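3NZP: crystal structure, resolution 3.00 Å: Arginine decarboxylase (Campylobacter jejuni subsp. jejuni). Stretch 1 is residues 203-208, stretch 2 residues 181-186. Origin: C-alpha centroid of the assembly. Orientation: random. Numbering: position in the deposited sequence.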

ATOM      1  N   LYS B 203       9.218  18.798   6.160  1.00 85.40           N
ATOM      2  CA  LYS B 203       9.820  20.023   5.638  1.00 85.97           C
ATOM      3  C   LYS B 203       8.784  21.138   5.412  1.00 86.80           C
ATOM      4  O   LYS B 203       9.001  22.051   4.613  1.00 84.34           O
ATOM      5  CB  LYS B 203      10.561  19.714   4.333  1.00 86.28           C
ATOM      6  CG  LYS B 203       9.694  19.027   3.283  1.00 81.06           C
ATOM      7  CD  LYS B 203      10.515  18.550   2.086  1.00 79.81           C
ATOM      8  CE  LYS B 203      11.501  17.456   2.472  1.00 74.93           C
ATOM      9  NZ  LYS B 203      12.313  17.010   1.308  1.00 74.88           N
ATOM     10  N   PHE B 204       7.667  21.058   6.133  1.00 86.65           N
ATOM     11  CA  PHE B 204       6.581  22.039   6.043  1.00 78.85           C
ATOM     12  C   PHE B 204       6.501  22.841   7.335  1.00 73.30           C
ATOM     13  O   PHE B 204       7.040  22.426   8.357  1.00 77.68           O
ATOM     14  CB  PHE B 204       5.262  21.319   5.824  1.00 75.30           C
ATOM     15  CG  PHE B 204       5.263  20.436   4.630  1.00 80.38           C
ATOM     16  CD1 PHE B 204       5.014  20.962   3.375  1.00 75.01           C
ATOM     17  CD2 PHE B 204       5.525  19.074   4.758  1.00 88.80           C
ATOM     18  CE1 PHE B 204       5.019  20.150   2.258  1.00 85.22           C
ATOM     19  CE2 PHE B 204       5.535  18.247   3.641  1.00 90.64           C
ATOM     20  CZ  PHE B 204       5.282  18.786   2.387  1.00 88.76           C
ATOM     21  N   GLY B 205       5.809  23.973   7.296  1.00 63.27           N
ATOM     22  CA  GLY B 205       5.703  24.806   8.478  1.00 55.89           C
ATOM     23  C   GLY B 205       6.186  26.209   8.164  1.00 52.00           C
ATOM     24  O   GLY B 205       6.667  26.473   7.063  1.00 49.54           O
ATOM     25  N   LEU B 206       6.062  27.113   9.127  1.00 45.21           N
ATOM     26  CA  LEU B 206       6.480  28.485   8.913  1.00 38.92           C
ATOM     27  C   LEU B 206       7.904  28.715   9.394  1.00 35.22           C
ATOM     28  O   LEU B 206       8.278  28.253  10.464  1.00 33.09           O
ATOM     29  CB  LEU B 206       5.531  29.433   9.640  1.00 36.52           C
ATOM     30  CG  LEU B 206       4.057  29.354   9.279  1.00 29.07           C
ATOM     31  CD1 LEU B 206       3.295  30.333  10.151  1.00 38.38           C
ATOM     32  CD2 LEU B 206       3.845  29.680   7.817  1.00 39.24           C
ATOM     33  N   THR B 207       8.693  29.430   8.601  1.00 30.53           N
ATOM     34  CA  THR B 207      10.067  29.721   8.980  1.00 38.62           C
ATOM     35  C   THR B 207      10.053  30.769  10.087  1.00 42.21           C
ATOM     36  O   THR B 207       9.011  31.347  10.383  1.00 46.10           O
ATOM     37  CB  THR B 207      10.863  30.270   7.802  1.00 42.35           C
ATOM     38  OG1 THR B 207      10.472  31.628   7.549  1.00 45.36           O
ATOM     39  CG2 THR B 207      10.589  29.438   6.569  1.00 39.92           C
ATOM     40  N   SER B 208      11.209  31.024  10.692  1.00 45.02           N
ATOM     41  CA  SER B 208      11.280  31.999  11.772  1.00 44.97           C
ATOM     42  C   SER B 208      10.839  33.371  11.282  1.00 37.45           C
ATOM     43  O   SER B 208      10.087  34.071  11.955  1.00 35.23           O
ATOM     44  CB  SER B 208      12.702  32.069  12.349  1.00 43.45           C
ATOM     45  OG  SER B 208      13.665  32.370  11.351  1.00 57.68           O
TER
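Stretch 2 181-186: GLRVRL

How does stretch 2 run past stretch 1? It comes in as the end of a strand, Gly181 to Arg183, and continues from Val184 to Leu186 as loop with the backbone still extended. Stretch 1 has no regular strand, yet its backbone is also drawn out from Phe204 to Leu206, and the two segments cross more nearly than they run alongside. A single bridge joins them, Leu206 with Val184, at a CA–CA distance of 5.1 Å; the closest CA pair is Gly205 and Arg185, 4.3 Å apart.

What does the strand portion of stretch 2 bring to the contact? Gly181 lies beyond reach. Leu182 meets stretch 1 through its side chain: its CD2 comes within 3.9 Å of CD1 of Leu206, an apolar touch between two side chains that are both buried. Arg183 does more. Its carbonyl O accepts a hydrogen bond from the backbone N of Leu206, 2.8 Å long and nearly straight at 163°, and the same O lies 3.3 Å from CA of Gly205. Its side chain is fully extended, t at chi1, chi2 and chi3, which carries the guanidinium alongside Phe204: NH2 of Arg183 is 3.1 Å from CB of Phe204, while O of Phe204 lies over one face of the group. CB of Phe204 points sideways, and its ring meets NH2 of Arg183 obliquely.

Why can the backbones come so close at Val184? The side chain of Val184 points away from stretch 1, and opposite this part of the chain stands Gly205, with no side chain to intervene. A CB on Gly205 would point toward stretch 2 and clash with N of Arg185 and C of Val184, at 2.9 and 3.0 Å. Its phi of 124° would also jam a CB against the preceding carbonyl O. The bridge is completed one residue later, where N of Arg185 donates to O of Leu206 at 3.1 Å, so that Leu206 is held through both its N and its O.

How does Arg185 finish the contact? Its CB points toward stretch 1, and the side chain, t at chi1 and then p at chi2 and chi3, folds back over the backbone there. Both NE and NH1 of Arg185 make weak hydrogen bonds to O of Gly205, at 3.3 and 3.1 Å, with poor angles near 124°. The guanidinium has O of Lys203 over one face and CG2 of Thr207 over the opposite one, the latter 4.2 Å from NH2 of Arg185. Leu186 then points away and makes no contact.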

ATOM      1  N   GLY B 181      -3.777  28.166  14.833  1.00 37.83           N
ATOM      2  CA  GLY B 181      -2.572  27.489  15.286  1.00 30.26           C
ATOM      3  C   GLY B 181      -1.476  27.689  14.256  1.00 30.04           C
ATOM      4  O   GLY B 181      -1.766  27.768  13.061  1.00 29.62           O
ATOM      5  N   LEU B 182      -0.220  27.790  14.687  1.00 28.70           N
ATOM      6  CA  LEU B 182       0.869  27.970  13.720  1.00 34.64           C
ATOM      7  C   LEU B 182       1.825  26.783  13.741  1.00 30.60           C
ATOM      8  O   LEU B 182       2.390  26.461  14.782  1.00 31.54           O
ATOM      9  CB  LEU B 182       1.653  29.260  14.007  1.00 34.05           C
ATOM     10  CG  LEU B 182       0.894  30.585  13.905  1.00 28.72           C
ATOM     11  CD1 LEU B 182       1.867  31.730  14.087  1.00 27.05           C
ATOM     12  CD2 LEU B 182       0.214  30.693  12.552  1.00 37.90           C
ATOM     13  N   ARG B 183       1.991  26.127  12.600  1.00 27.50           N
ATOM     14  CA  ARG B 183       2.888  24.983  12.519  1.00 29.37           C
ATOM     15  C   ARG B 183       4.304  25.502  12.322  1.00 31.22           C
ATOM     16  O   ARG B 183       4.616  26.114  11.300  1.00 29.54           O
ATOM     17  CB  ARG B 183       2.514  24.078  11.341  1.00 26.38           C
ATOM     18  CG  ARG B 183       3.337  22.818  11.270  1.00 33.38           C
ATOM     19  CD  ARG B 183       3.015  22.008  10.047  1.00 48.04           C
ATOM     20  NE  ARG B 183       3.766  20.757  10.028  1.00 61.52           N
ATOM     21  CZ  ARG B 183       3.820  19.919   8.994  1.00 71.11           C
ATOM     22  NH1 ARG B 183       4.542  18.807   9.093  1.00 79.59           N
ATOM     23  NH2 ARG B 183       3.165  20.184   7.865  1.00 61.75           N
ATOM     24  N   VAL B 184       5.171  25.254  13.292  1.00 27.96           N
ATOM     25  CA  VAL B 184       6.531  25.741  13.176  1.00 30.18           C
ATOM     26  C   VAL B 184       7.451  24.802  12.404  1.00 27.10           C
ATOM     27  O   VAL B 184       7.356  23.586  12.521  1.00 34.55           O
ATOM     28  CB  VAL B 184       7.124  26.008  14.563  1.00 33.00           C
ATOM     29  CG1 VAL B 184       6.255  27.034  15.297  1.00 33.23           C
ATOM     30  CG2 VAL B 184       7.214  24.719  15.347  1.00 21.54           C
ATOM     31  N   ARG B 185       8.333  25.385  11.603  1.00 27.34           N
ATOM     32  CA  ARG B 185       9.299  24.633  10.823  1.00 24.28           C
ATOM     33  C   ARG B 185      10.477  24.405  11.767  1.00 30.67           C
ATOM     34  O   ARG B 185      11.099  25.367  12.203  1.00 37.32           O
ATOM     35  CB  ARG B 185       9.738  25.472   9.625  1.00 33.19           C
ATOM     36  CG  ARG B 185      10.780  24.843   8.730  1.00 45.86           C
ATOM     37  CD  ARG B 185      10.139  23.875   7.756  1.00 67.39           C
ATOM     38  NE  ARG B 185       9.282  24.542   6.768  1.00 77.52           N
ATOM     39  CZ  ARG B 185       9.730  25.269   5.747  1.00 80.94           C
ATOM     40  NH1 ARG B 185       8.867  25.832   4.905  1.00 77.96           N
ATOM     41  NH2 ARG B 185      11.038  25.431   5.569  1.00 77.77           N
ATOM     42  N   LEU B 186      10.776  23.153  12.112  1.00 36.41           N
ATOM     43  CA  LEU B 186      11.901  22.865  13.013  1.00 36.60           C
ATOM     44  C   LEU B 186      13.215  22.681  12.264  1.00 41.05           C
ATOM     45  O   LEU B 186      13.262  22.021  11.232  1.00 40.29           O
ATOM     46  CB  LEU B 186      11.630  21.603  13.843  1.00 31.42           C
ATOM     47  CG  LEU B 186      10.489  21.638  14.860  1.00 31.21           C
ATOM     48  CD1 LEU B 186      10.464  20.339  15.624  1.00 28.31           C
ATOM     49  CD2 LEU B 186      10.660  22.801  15.819  1.00 33.29           C
TER